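PDB 6SCE: uncharacterized protein from Thermus thermophilus HB8, which is probably a CRISPR ancillary DNA nuclease of type III systems that is switched on when it binds cyclic oligoadenylate. Local coordinates for residues Leu187-Trp192 with Leu223-Pro229; Phe164-Ala170 with Phe181-Arg185; Trp592-Pro597 with Gly613-Tyr617; Thr540-Gly544 with Phe554-Lys558. The contacts are given in a common frame with arbitrary orientation. Numbering follows the deposited sequence.

Contact 1 (Leu187-Trp192 with Leu223-Pro229); sequences LPYWYW and LCLPVVP. With nucleotides of chain B.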
loop_
_atom_site.group_PDB
_atom_site.type_symbol
_atom_site.label_atom_id
_atom_site.label_comp_id
_atom_site.label_asym_id
_atom_site.label_seq_id
_atom_site.Cartn_x
_atom_site.Cartn_y
_atom_site.Cartn_z
ATOM N N LEU A 187 12.453 -7.313 13.867
ATOM C CA LEU A 187 11.255 -6.810 13.228
ATOM C C LEU A 187 10.181 -6.427 14.237
ATOM O O LEU A 187 10.106 -7.029 15.335
ATOM C CB LEU A 187 10.706 -7.842 12.245
ATOM C CG LEU A 187 11.568 -8.218 11.040
ATOM C CD1 LEU A 187 10.829 -9.315 10.287
ATOM C CD2 LEU A 187 11.816 -6.992 10.192
ATOM N N PRO A 188 9.390 -5.380 13.910
ATOM C CA PRO A 188 8.355 -4.886 14.792
ATOM C C PRO A 188 7.000 -5.512 14.523
ATOM O O PRO A 188 6.630 -5.735 13.367
ATOM C CB PRO A 188 8.310 -3.395 14.453
ATOM C CG PRO A 188 8.615 -3.381 12.992
ATOM C CD PRO A 188 9.489 -4.544 12.694
ATOM N N TYR A 189 6.256 -5.690 15.610
ATOM C CA TYR A 189 4.910 -6.262 15.618
ATOM C C TYR A 189 4.076 -5.463 16.607
ATOM O O TYR A 189 4.578 -5.054 17.649
ATOM C CB TYR A 189 4.946 -7.730 16.053
ATOM C CG TYR A 189 5.818 -8.598 15.184
ATOM C CD1 TYR A 189 7.191 -8.651 15.386
ATOM C CD2 TYR A 189 5.279 -9.353 14.160
ATOM C CE1 TYR A 189 8.008 -9.424 14.589
ATOM C CE2 TYR A 189 6.085 -10.153 13.358
ATOM C CZ TYR A 189 7.451 -10.180 13.573
ATOM O OH TYR A 189 8.253 -10.944 12.758
ATOM N N TRP A 190 2.824 -5.208 16.261
ATOM C CA TRP A 190 1.871 -4.518 17.137
ATOM C C TRP A 190 0.809 -5.597 17.419
ATOM O O TRP A 190 0.125 -6.061 16.522
ATOM C CB TRP A 190 1.300 -3.318 16.425
ATOM C CG TRP A 190 0.358 -2.436 17.205
ATOM C CD1 TRP A 190 -0.866 -2.008 16.798
ATOM C CD2 TRP A 190 0.566 -1.871 18.504
ATOM N NE1 TRP A 190 -1.449 -1.205 17.759
ATOM C CE2 TRP A 190 -0.590 -1.111 18.821
ATOM C CE3 TRP A 190 1.603 -1.939 19.429
ATOM C CZ2 TRP A 190 -0.729 -0.422 20.023
ATOM C CZ3 TRP A 190 1.470 -1.250 20.641
ATOM C CH2 TRP A 190 0.318 -0.490 20.915
ATOM N N TYR A 191 0.776 -6.038 18.661
ATOM C CA TYR A 191 0.059 -7.253 19.048
ATOM C C TYR A 191 -1.112 -6.884 19.951
ATOM O O TYR A 191 -0.951 -6.242 20.977
ATOM C CB TYR A 191 1.028 -8.184 19.742
ATOM C CG TYR A 191 0.483 -9.530 20.158
ATOM C CD1 TYR A 191 -0.120 -9.704 21.403
ATOM C CD2 TYR A 191 0.611 -10.632 19.342
ATOM C CE1 TYR A 191 -0.595 -10.950 21.812
ATOM C CE2 TYR A 191 0.119 -11.875 19.743
ATOM C CZ TYR A 191 -0.453 -12.020 20.986
ATOM O OH TYR A 191 -0.921 -13.262 21.350
ATOM N N TRP A 192 -2.293 -7.318 19.537
ATOM C CA TRP A 192 -3.579 -6.938 20.159
ATOM C C TRP A 192 -3.721 -7.660 21.489
ATOM O O TRP A 192 -3.543 -8.869 21.563
ATOM C CB TRP A 192 -4.682 -7.336 19.190
ATOM C CG TRP A 192 -6.148 -7.299 19.593
ATOM C CD1 TRP A 192 -6.768 -8.107 20.497
ATOM C CD2 TRP A 192 -7.177 -6.483 19.012
ATOM N NE1 TRP A 192 -8.115 -7.823 20.533
ATOM C CE2 TRP A 192 -8.394 -6.837 19.627
ATOM C CE3 TRP A 192 -7.193 -5.504 18.026
ATOM C CZ2 TRP A 192 -9.624 -6.224 19.290
ATOM C CZ3 TRP A 192 -8.393 -4.895 17.697
ATOM C CH2 TRP A 192 -9.602 -5.265 18.336
ATOM N N LEU A 223 6.308 -2.218 7.543
ATOM C CA LEU A 223 6.272 -3.674 7.681
ATOM C C LEU A 223 5.905 -4.147 9.071
ATOM O O LEU A 223 6.017 -5.330 9.365
ATOM C CB LEU A 223 7.515 -4.353 7.106
ATOM C CG LEU A 223 8.887 -3.999 7.594
ATOM C CD1 LEU A 223 8.960 -4.260 9.078
ATOM C CD2 LEU A 223 9.922 -4.825 6.829
ATOM N N CYS A 224 5.456 -3.234 9.923
ATOM C CA CYS A 224 4.996 -3.603 11.248
ATOM C C CYS A 224 3.704 -4.423 11.097
ATOM O O CYS A 224 2.699 -3.932 10.604
ATOM C CB CYS A 224 4.732 -2.374 12.080
ATOM S SG CYS A 224 4.234 -2.746 13.797
ATOM N N LEU A 225 3.742 -5.679 11.507
ATOM C CA LEU A 225 2.604 -6.555 11.324
ATOM C C LEU A 225 1.582 -6.358 12.464
ATOM O O LEU A 225 1.946 -6.490 13.622
ATOM C CB LEU A 225 3.112 -7.998 11.336
ATOM C CG LEU A 225 2.094 -9.061 10.957
ATOM C CD1 LEU A 225 1.578 -8.870 9.547
ATOM C CD2 LEU A 225 2.764 -10.415 11.106
ATOM N N PRO A 226 0.312 -6.048 12.143
ATOM C CA PRO A 226 -0.711 -6.014 13.186
ATOM C C PRO A 226 -1.175 -7.440 13.446
ATOM O O PRO A 226 -1.821 -8.061 12.582
ATOM C CB PRO A 226 -1.837 -5.180 12.559
ATOM C CG PRO A 226 -1.332 -4.737 11.203
ATOM C CD PRO A 226 -0.263 -5.721 10.840
ATOM N N VAL A 227 -0.842 -7.950 14.610
ATOM C CA VAL A 227 -1.132 -9.342 14.944
ATOM C C VAL A 227 -2.316 -9.333 15.892
ATOM O O VAL A 227 -2.248 -8.678 16.928
ATOM C CB VAL A 227 0.055 -10.020 15.616
ATOM C CG1 VAL A 227 -0.295 -11.478 15.940
ATOM C CG2 VAL A 227 1.301 -9.958 14.742
ATOM N N VAL A 228 -3.418 -9.984 15.499
ATOM C CA VAL A 228 -4.646 -9.916 16.265
ATOM C C VAL A 228 -5.160 -11.317 16.591
ATOM O O VAL A 228 -5.648 -12.016 15.686
ATOM C CB VAL A 228 -5.721 -9.117 15.535
ATOM C CG1 VAL A 228 -7.057 -9.185 16.298
ATOM C CG2 VAL A 228 -5.293 -7.664 15.427
ATOM N N PRO A 229 -4.972 -11.760 17.843
ATOM C CA PRO A 229 -5.520 -13.076 18.234
ATOM C C PRO A 229 -7.009 -12.922 18.410
ATOM O O PRO A 229 -7.463 -12.043 19.155
ATOM C CB PRO A 229 -4.812 -13.392 19.550
ATOM C CG PRO A 229 -3.624 -12.476 19.580
ATOM C CD PRO A 229 -4.103 -11.229 18.899
ATOM P P A B 2 11.652 3.188 2.799
ATOM O OP1 A B 2 10.737 3.713 3.860
ATOM O OP2 A B 2 13.112 3.550 2.755
ATOM O "O5'" A B 2 11.559 1.587 2.856
ATOM C "C5'" A B 2 12.522 0.816 2.101
ATOM C "C4'" A B 2 12.283 -0.653 2.344
ATOM O "O4'" A B 2 12.591 -0.947 3.734
ATOM C "C3'" A B 2 10.864 -1.149 2.099
ATOM O "O3'" A B 2 10.864 -2.420 1.451
ATOM C "C2'" A B 2 10.303 -1.303 3.511
ATOM O "O2'" A B 2 9.321 -2.313 3.592
ATOM C "C1'" A B 2 11.550 -1.712 4.282
ATOM N N9 A B 2 11.481 -1.501 5.715
ATOM C C8 A B 2 10.638 -0.657 6.401
ATOM N N7 A B 2 10.784 -0.749 7.698
ATOM C C5 A B 2 11.760 -1.718 7.881
ATOM C C6 A B 2 12.344 -2.275 9.035
ATOM N N6 A B 2 11.961 -1.980 10.275
ATOM N N1 A B 2 13.324 -3.192 8.850
ATOM C C2 A B 2 13.628 -3.556 7.597
ATOM N N3 A B 2 13.139 -3.112 6.438
ATOM C C4 A B 2 12.192 -2.189 6.658
HETATM O O HOH W 1 7.138 -7.169 11.108
#

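Contact 2 (Phe164-Ala170 with Phe181-Arg185); sequences FPPGAQA and FVVHR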
loop_
_atom_site.group_PDB
_atom_site.type_symbol
_atom_site.label_atom_id
_atom_site.label_comp_id
_atom_site.label_asym_id
_atom_site.label_seq_id
_atom_site.Cartn_x
_atom_site.Cartn_y
_atom_site.Cartn_z
ATOM N N PHE A 164 4.782 -15.609 20.771
ATOM C CA PHE A 164 6.023 -15.373 20.031
ATOM C C PHE A 164 7.078 -16.435 20.346
ATOM O O PHE A 164 7.125 -16.954 21.471
ATOM C CB PHE A 164 6.600 -13.987 20.370
ATOM C CG PHE A 164 5.946 -12.853 19.624
ATOM C CD1 PHE A 164 4.812 -12.252 20.117
ATOM C CD2 PHE A 164 6.451 -12.404 18.404
ATOM C CE1 PHE A 164 4.202 -11.216 19.431
ATOM C CE2 PHE A 164 5.845 -11.377 17.722
ATOM C CZ PHE A 164 4.722 -10.782 18.229
ATOM N N PRO A 165 7.962 -16.729 19.374
ATOM C CA PRO A 165 9.074 -17.600 19.687
ATOM C C PRO A 165 10.015 -16.980 20.706
ATOM O O PRO A 165 9.914 -15.780 21.012
ATOM C CB PRO A 165 9.769 -17.792 18.328
ATOM C CG PRO A 165 8.747 -17.446 17.323
ATOM C CD PRO A 165 7.992 -16.323 17.962
ATOM N N PRO A 166 10.911 -17.805 21.277
ATOM C CA PRO A 166 11.848 -17.315 22.287
ATOM C C PRO A 166 12.691 -16.153 21.769
ATOM O O PRO A 166 13.056 -16.130 20.599
ATOM C CB PRO A 166 12.742 -18.543 22.571
ATOM C CG PRO A 166 11.888 -19.724 22.227
ATOM C CD PRO A 166 11.013 -19.270 21.079
ATOM N N GLY A 167 12.991 -15.196 22.634
ATOM C CA GLY A 167 13.891 -14.131 22.260
ATOM C C GLY A 167 13.208 -12.811 21.987
ATOM O O GLY A 167 13.875 -11.795 21.946
ATOM N N ALA A 168 11.879 -12.806 21.854
ATOM C CA ALA A 168 11.152 -11.564 21.649
ATOM C C ALA A 168 11.300 -10.626 22.828
ATOM O O ALA A 168 11.387 -11.053 23.975
ATOM C CB ALA A 168 9.679 -11.834 21.389
ATOM N N GLN A 169 11.306 -9.339 22.536
ATOM C CA GLN A 169 11.266 -8.305 23.555
ATOM C C GLN A 169 9.990 -7.487 23.327
ATOM O O GLN A 169 9.554 -7.282 22.173
ATOM C CB GLN A 169 12.462 -7.353 23.415
ATOM C CG GLN A 169 13.888 -7.946 23.488
ATOM C CD GLN A 169 14.921 -6.926 22.949
ATOM O OE1 GLN A 169 14.990 -6.646 21.707
ATOM N NE2 GLN A 169 15.707 -6.329 23.873
ATOM N N ALA A 170 9.413 -6.953 24.392
ATOM C CA ALA A 170 8.144 -6.241 24.264
ATOM C C ALA A 170 8.057 -5.011 25.133
ATOM O O ALA A 170 8.728 -4.890 26.169
ATOM C CB ALA A 170 6.982 -7.174 24.544
ATOM N N PHE A 181 3.868 -3.564 21.830
ATOM C CA PHE A 181 4.847 -3.397 20.764
ATOM C C PHE A 181 5.919 -4.451 20.963
ATOM O O PHE A 181 6.638 -4.427 21.978
ATOM C CB PHE A 181 5.452 -2.001 20.871
ATOM C CG PHE A 181 6.403 -1.677 19.749
ATOM C CD1 PHE A 181 5.903 -1.372 18.500
ATOM C CD2 PHE A 181 7.780 -1.658 19.960
ATOM C CE1 PHE A 181 6.750 -1.061 17.443
ATOM C CE2 PHE A 181 8.635 -1.338 18.912
ATOM C CZ PHE A 181 8.122 -1.052 17.661
ATOM N N VAL A 182 6.020 -5.403 20.034
ATOM C CA VAL A 182 6.919 -6.522 20.182
ATOM C C VAL A 182 8.016 -6.420 19.101
ATOM O O VAL A 182 7.731 -6.177 17.927
ATOM C CB VAL A 182 6.156 -7.882 20.068
ATOM C CG1 VAL A 182 7.062 -9.074 20.309
ATOM C CG2 VAL A 182 4.988 -7.925 21.067
ATOM N N VAL A 183 9.257 -6.579 19.515
ATOM C CA VAL A 183 10.404 -6.698 18.579
ATOM C C VAL A 183 10.989 -8.078 18.688
ATOM O O VAL A 183 11.419 -8.524 19.751
ATOM C CB VAL A 183 11.454 -5.616 18.802
ATOM C CG1 VAL A 183 12.654 -5.841 17.895
ATOM C CG2 VAL A 183 10.830 -4.248 18.561
ATOM N N HIS A 184 10.954 -8.781 17.579
ATOM C CA HIS A 184 11.428 -10.143 17.503
ATOM C C HIS A 184 12.313 -10.301 16.290
ATOM O O HIS A 184 11.873 -10.020 15.161
ATOM C CB HIS A 184 10.261 -11.087 17.375
ATOM C CG HIS A 184 10.671 -12.519 17.315
ATOM N ND1 HIS A 184 11.227 -13.177 18.393
ATOM C CD2 HIS A 184 10.619 -13.417 16.308
ATOM C CE1 HIS A 184 11.508 -14.418 18.041
ATOM N NE2 HIS A 184 11.130 -14.596 16.788
ATOM N N ARG A 185 13.565 -10.699 16.548
ATOM C CA ARG A 185 14.593 -10.939 15.541
ATOM C C ARG A 185 14.668 -9.751 14.562
ATOM O O ARG A 185 14.693 -9.920 13.352
ATOM C CB ARG A 185 14.376 -12.262 14.808
ATOM C CG ARG A 185 14.381 -13.471 15.763
ATOM C CD ARG A 185 14.094 -14.787 15.064
ATOM N NE ARG A 185 15.177 -15.184 14.176
ATOM C CZ ARG A 185 15.089 -16.121 13.221
ATOM N NH1 ARG A 185 13.965 -16.809 13.015
ATOM N NH2 ARG A 185 16.144 -16.386 12.456
HETATM O O HOH W 2 14.375 -11.660 19.041
HETATM O O HOH W 3 14.237 -8.434 20.198
#

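Contact 3 (Trp592-Pro597 with Gly613-Tyr617); sequences WRGAPP and GVGVY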
loop_
_atom_site.group_PDB
_atom_site.type_symbol
_atom_site.label_atom_id
_atom_site.label_comp_id
_atom_site.label_asym_id
_atom_site.label_seq_id
_atom_site.Cartn_x
_atom_site.Cartn_y
_atom_site.Cartn_z
ATOM N N TRP A 592 -22.314 21.746 5.521
ATOM C CA TRP A 592 -21.285 21.764 6.555
ATOM C C TRP A 592 -21.621 22.819 7.606
ATOM O O TRP A 592 -21.937 23.956 7.262
ATOM C CB TRP A 592 -19.896 22.055 5.971
ATOM C CG TRP A 592 -18.812 21.689 6.950
ATOM C CD1 TRP A 592 -18.346 22.450 7.989
ATOM C CD2 TRP A 592 -18.094 20.451 7.010
ATOM N NE1 TRP A 592 -17.376 21.766 8.682
ATOM C CE2 TRP A 592 -17.204 20.535 8.103
ATOM C CE3 TRP A 592 -18.116 19.282 6.245
ATOM C CZ2 TRP A 592 -16.343 19.490 8.449
ATOM C CZ3 TRP A 592 -17.260 18.250 6.588
ATOM C CH2 TRP A 592 -16.389 18.360 7.682
ATOM N N ARG A 593 -21.515 22.441 8.880
ATOM C CA ARG A 593 -21.781 23.346 10.005
ATOM C C ARG A 593 -20.578 23.552 10.925
ATOM O O ARG A 593 -20.003 24.641 10.950
ATOM C CB ARG A 593 -22.971 22.835 10.814
ATOM C CG ARG A 593 -24.282 23.131 10.119
ATOM C CD ARG A 593 -25.397 22.184 10.511
ATOM N NE ARG A 593 -26.459 22.220 9.508
ATOM C CZ ARG A 593 -27.598 21.538 9.584
ATOM N NH1 ARG A 593 -27.855 20.753 10.628
ATOM N NH2 ARG A 593 -28.489 21.647 8.605
ATOM N N GLY A 594 -20.200 22.506 11.660
ATOM C CA GLY A 594 -19.299 22.629 12.811
ATOM C C GLY A 594 -17.867 23.074 12.547
ATOM O O GLY A 594 -17.590 23.860 11.627
ATOM N N ALA A 595 -16.949 22.569 13.370
ATOM C CA ALA A 595 -15.530 22.911 13.257
ATOM C C ALA A 595 -14.950 22.487 11.901
ATOM O O ALA A 595 -15.607 21.770 11.138
ATOM C CB ALA A 595 -14.748 22.259 14.388
ATOM N N PRO A 596 -13.722 22.944 11.585
ATOM C CA PRO A 596 -12.995 22.341 10.464
ATOM C C PRO A 596 -12.963 20.809 10.562
ATOM O O PRO A 596 -13.046 20.269 11.674
ATOM C CB PRO A 596 -11.567 22.912 10.610
ATOM C CG PRO A 596 -11.574 23.770 11.845
ATOM C CD PRO A 596 -13.005 24.115 12.118
ATOM N N PRO A 597 -12.840 20.112 9.413
ATOM C CA PRO A 597 -12.762 18.642 9.430
ATOM C C PRO A 597 -11.520 18.125 10.181
ATOM O O PRO A 597 -10.515 18.834 10.273
ATOM C CB PRO A 597 -12.696 18.262 7.945
ATOM C CG PRO A 597 -12.275 19.492 7.220
ATOM C CD PRO A 597 -12.615 20.678 8.068
ATOM N N GLY A 613 -14.204 29.008 4.823
ATOM C CA GLY A 613 -13.331 29.484 5.890
ATOM C C GLY A 613 -13.132 28.541 7.066
ATOM O O GLY A 613 -12.765 28.986 8.156
ATOM N N VAL A 614 -13.385 27.245 6.868
ATOM C CA VAL A 614 -12.918 26.222 7.810
ATOM C C VAL A 614 -12.250 25.072 7.054
ATOM O O VAL A 614 -12.279 23.932 7.503
ATOM C CB VAL A 614 -14.040 25.701 8.748
ATOM C CG1 VAL A 614 -14.519 26.811 9.670
ATOM C CG2 VAL A 614 -15.209 25.124 7.966
ATOM N N GLY A 615 -11.644 25.386 5.908
ATOM C CA GLY A 615 -10.911 24.399 5.113
ATOM C C GLY A 615 -11.755 23.601 4.128
ATOM O O GLY A 615 -11.217 22.992 3.205
ATOM N N VAL A 616 -13.074 23.618 4.309
ATOM C CA VAL A 616 -13.976 22.782 3.525
ATOM C C VAL A 616 -14.182 23.444 2.182
ATOM O O VAL A 616 -14.483 24.634 2.122
ATOM C CB VAL A 616 -15.346 22.624 4.210
ATOM C CG1 VAL A 616 -16.293 21.793 3.350
ATOM C CG2 VAL A 616 -15.186 22.010 5.596
ATOM N N TYR A 617 -14.024 22.674 1.112
ATOM C CA TYR A 617 -14.178 23.211 -0.223
ATOM C C TYR A 617 -15.636 23.173 -0.642
ATOM O O TYR A 617 -16.451 22.439 -0.080
ATOM C CB TYR A 617 -13.319 22.457 -1.236
ATOM C CG TYR A 617 -11.843 22.579 -0.984
ATOM C CD1 TYR A 617 -11.196 21.717 -0.098
ATOM C CD2 TYR A 617 -11.088 23.549 -1.626
ATOM C CE1 TYR A 617 -9.839 21.823 0.144
ATOM C CE2 TYR A 617 -9.726 23.666 -1.394
ATOM C CZ TYR A 617 -9.106 22.802 -0.509
ATOM O OH TYR A 617 -7.757 22.906 -0.280
#

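Contact 4 (Thr540-Gly544 with Phe554-Lys558); sequences TEVDG and FVECK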
loop_
_atom_site.group_PDB
_atom_site.type_symbol
_atom_site.label_atom_id
_atom_site.label_comp_id
_atom_site.label_asym_id
_atom_site.label_seq_id
_atom_site.Cartn_x
_atom_site.Cartn_y
_atom_site.Cartn_z
ATOM N N THR A 540 -18.442 -4.016 2.448
ATOM C CA THR A 540 -18.225 -2.559 2.539
ATOM C C THR A 540 -18.980 -1.831 1.427
ATOM O O THR A 540 -18.966 -2.249 0.277
ATOM C CB THR A 540 -16.732 -2.163 2.480
ATOM O OG1 THR A 540 -16.051 -2.657 3.629
ATOM C CG2 THR A 540 -16.565 -0.656 2.461
ATOM N N GLU A 541 -19.635 -0.731 1.792
ATOM C CA GLU A 541 -20.467 0.042 0.876
ATOM C C GLU A 541 -19.809 1.354 0.603
ATOM O O GLU A 541 -19.216 1.940 1.502
ATOM C CB GLU A 541 -21.826 0.359 1.513
ATOM C CG GLU A 541 -22.820 -0.778 1.464
ATOM C CD GLU A 541 -24.027 -0.526 2.350
ATOM O OE1 GLU A 541 -24.513 0.626 2.374
ATOM O OE2 GLU A 541 -24.479 -1.479 3.020
ATOM N N VAL A 542 -19.944 1.843 -0.623
ATOM C CA VAL A 542 -19.487 3.184 -0.927
ATOM C C VAL A 542 -20.575 3.949 -1.675
ATOM O O VAL A 542 -21.380 3.356 -2.370
ATOM C CB VAL A 542 -18.194 3.173 -1.790
ATOM C CG1 VAL A 542 -17.044 2.536 -1.019
ATOM C CG2 VAL A 542 -18.444 2.460 -3.102
ATOM N N ASP A 543 -20.513 5.278 -1.605
ATOM C CA ASP A 543 -21.475 6.158 -2.299
ATOM C C ASP A 543 -21.047 6.591 -3.701
ATOM O O ASP A 543 -21.831 7.181 -4.459
ATOM C CB ASP A 543 -21.725 7.391 -1.442
ATOM C CG ASP A 543 -22.407 7.054 -0.129
ATOM O OD1 ASP A 543 -23.006 5.973 -0.042
ATOM O OD2 ASP A 543 -22.308 7.867 0.810
ATOM N N GLY A 544 -19.789 6.305 -4.045
ATOM C CA GLY A 544 -19.281 6.594 -5.356
ATOM C C GLY A 544 -17.816 6.182 -5.442
ATOM O O GLY A 544 -17.159 5.934 -4.434
ATOM N N PHE A 554 -12.646 6.900 -3.357
ATOM C CA PHE A 554 -13.948 6.494 -2.867
ATOM C C PHE A 554 -14.677 7.738 -2.387
ATOM O O PHE A 554 -14.068 8.636 -1.802
ATOM C CB PHE A 554 -13.806 5.512 -1.708
ATOM C CG PHE A 554 -13.171 4.212 -2.092
ATOM C CD1 PHE A 554 -13.562 3.546 -3.245
ATOM C CD2 PHE A 554 -12.189 3.646 -1.296
ATOM C CE1 PHE A 554 -12.973 2.346 -3.601
ATOM C CE2 PHE A 554 -11.603 2.443 -1.645
ATOM C CZ PHE A 554 -11.998 1.788 -2.781
ATOM N N VAL A 555 -15.984 7.767 -2.621
ATOM C CA VAL A 555 -16.802 8.930 -2.296
ATOM C C VAL A 555 -17.766 8.571 -1.166
ATOM O O VAL A 555 -18.382 7.483 -1.183
ATOM C CB VAL A 555 -17.621 9.401 -3.514
ATOM C CG1 VAL A 555 -18.416 10.664 -3.181
ATOM C CG2 VAL A 555 -16.718 9.649 -4.711
ATOM N N GLU A 556 -17.875 9.464 -0.180
ATOM C CA GLU A 556 -18.889 9.314 0.889
ATOM C C GLU A 556 -19.747 10.569 0.872
ATOM O O GLU A 556 -19.208 11.671 0.901
ATOM C CB GLU A 556 -18.237 9.126 2.266
ATOM C CG GLU A 556 -19.207 8.971 3.439
ATOM C CD GLU A 556 -19.928 7.633 3.475
ATOM O OE1 GLU A 556 -19.516 6.691 2.767
ATOM O OE2 GLU A 556 -20.913 7.517 4.233
ATOM N N CYS A 557 -21.066 10.377 0.840
ATOM C CA CYS A 557 -22.045 11.463 0.735
ATOM C C CYS A 557 -22.964 11.440 1.946
ATOM O O CYS A 557 -23.593 10.418 2.216
ATOM C CB CYS A 557 -22.915 11.276 -0.500
ATOM S SG CYS A 557 -22.035 11.520 -2.052
ATOM N N LYS A 558 -23.031 12.559 2.660
ATOM C CA LYS A 558 -23.823 12.657 3.892
ATOM C C LYS A 558 -24.611 13.972 3.921
ATOM O O LYS A 558 -24.211 14.955 3.283
ATOM C CB LYS A 558 -22.915 12.563 5.125
ATOM C CG LYS A 558 -22.376 11.160 5.424
ATOM C CD LYS A 558 -23.491 10.157 5.679
ATOM C CE LYS A 558 -23.016 9.006 6.549
ATOM N NZ LYS A 558 -23.920 7.840 6.435
#

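Contact 1 (Leu187-Trp192 with Leu223-Pro229)
Leu187-Trp192 and the strand within Leu223-Pro229 run parallel, with axes 4.8 Å apart at 28°. Tyr189 pairs with Leu225, Trp190 with Pro226 and Tyr191 with Val227. The Trp190 N to Leu225 O hydrogen bond is 3.1 Å. Val227 N to Trp190 O and Trp192 N to Val227 O are both 2.9 Å. At the start, the Leu225 N to Pro188 O bond is weak, at 3.4 Å. There a water bridges Pro188 O (2.7 Å) and Leu223 O (2.8 Å).

On one face, Tyr189 and Tyr191 line up with Leu225 and Val227; Tyr191 CD2 lies 3.6 Å from Val227 CG1. Pro229 packs over a face of the Tyr191 ring. On the other face, Trp190 turns to helix 206-220, stacking on Phe212 and bonding Glu215 through NE1. Val228 CG1 makes a CH-pi contact 4.0 Å from the centroid of the Trp192 five-membered ring.

Leu223 meets the ligand: its CD2 is 3.5 Å from C4 of the adenine of nucleotide A2 of chain B, part of the cyclic oligoadenylate. The segments are the two strands of a beta-alpha-beta unit around helix 206-220, and the unit touches the activator at Leu223.

Contact 2 (Phe164-Ala170 with Phe181-Arg185)
This is the open end of a beta hairpin made by strands 169-172 and 179-184. Gln169 and Val183 form an antiparallel hydrogen-bonded pair: Gln169 N gives to Val183 O at 2.9 Å, and Val183 N gives to Gln169 O at 2.8 Å. The next pair, Ala170 with Val182, is non-hydrogen-bonded. Its backbone groups turn outward, Ala170 to Val158 of strand 156-158 and Val182 to Tyr189 of strand 187-192.

Val183 O takes a second donor, a water at 2.9 Å that also gives to Gln169 OE1 at 2.5 Å. Gln169 OE1 is held as well by Leu140 N, at the start of helix 140-148.

Before the strand, Pro165 to Ala168 form a type II turn. Gly167 sits at phi 105°, where a CB would jam against the preceding carbonyl oxygen. The turn folds over His184, and Pro165 CD makes a CH-pi contact 4.1 Å from the centroid of the His184 ring. Ala168 N and Pro166 O lie at the ring edge. Phe164 reaches back under the hairpin: Val182 CG1 sits over its face, 3.5 Å from the ring centroid.

Arg185 has left the pairing, and its side chain forms a salt bridge with Glu134. Its backbone is tied back by water: Arg185 N gives to a water at 2.8 Å, which gives weakly to Gly167 O at 3.0 Å.

Contact 3 (Trp592-Pro597 with Gly613-Tyr617)
Val614, Val616 and Trp592 carry most of this small contact, which buries 256 Å² and is apolar in character. Val616 points its CG2 at the face of the Trp592 indole. The methyl is 3.6 Å from the centroid of the five-membered ring, a CH-pi contact. The same CG2 lies 3.8 Å from Pro597 CD. Val614 sits beside it, with CG2 4.1 Å from Trp592 NE1.

The carbonyl of Val614 rests against the two prolines: Val614 O is 3.3 Å from both Pro596 CB and Pro597 CD. The indole NH is satisfied within its own loop, where Trp592 NE1 gives to Ala595 O at 3.0 Å. This bond closes the turn of the loop at the edge of the indole. Arg565 of helix 561-579 also bonds Ala595 O, and its side chain touches Trp592.

The contact joins two loops at the edge of a mixed sheet. One follows strand 584-592 and the other leads into the outermost strand 617-618, with strand 603-607 between them in the sheet.

Contact 4 (Thr540-Gly544 with Phe554-Lys558)
A classic beta bulge breaks the hairpin of strands 541-548 and 551-558: Asp543 and Gly544 both face Val555, and the chain turns a corner at Asp543. Asp543 N gives to Val555 O at 3.1 Å, and Val555 N gives to Gly544 O at 2.8 Å. A CB on Gly544 would lie only 3.1 Å from Val555 CB, so the close pairing suits glycine.

The Asp543 side chain crosses to the other strand, where its OD2 accepts a 2.8 Å hydrogen bond from Cys557 N. That brings Asp543 OD2 within 3.6 Å of Glu556 OE1, although the two charges repel. Arg567 offsets Glu556 with a salt bridge. Lys558 NZ adds a long one, 3.7 Å from Glu556 OE2. Glu502 of helix 499-513 brings a further carboxylate near Asp543.

Asp543, followed by Glu556-Cys557-Lys558, matches the PD-(D/E)xK nuclease signature. The clustered carboxylates beside a lysine are consistent with a metal-dependent DNA-cutting site, as in nucleases of this family.

Overall arrangement
Contacts 1 and 2 share one mixed sheet: strands 179-184 and 187-192 are neighbours, and Val182 O lies 2.8 Å from Tyr189 N. Contact 1 is buried; contact 2 is nearer the surface and relies partly on water. Contacts 3 and 4 belong to a second sheet, about 36 and 29 Å from contact 1, centre to centre. Contact 4 is buried and charged, whereas contact 3 is an apolar clasp of loops, about 19 Å from it between centres. Helix 561-579 reaches both. The two sheets repeat a similar strand order, consistent with a nuclease-like domain beside the nuclease. Contact 1 touches the activator, while contact 4 holds the probable active site.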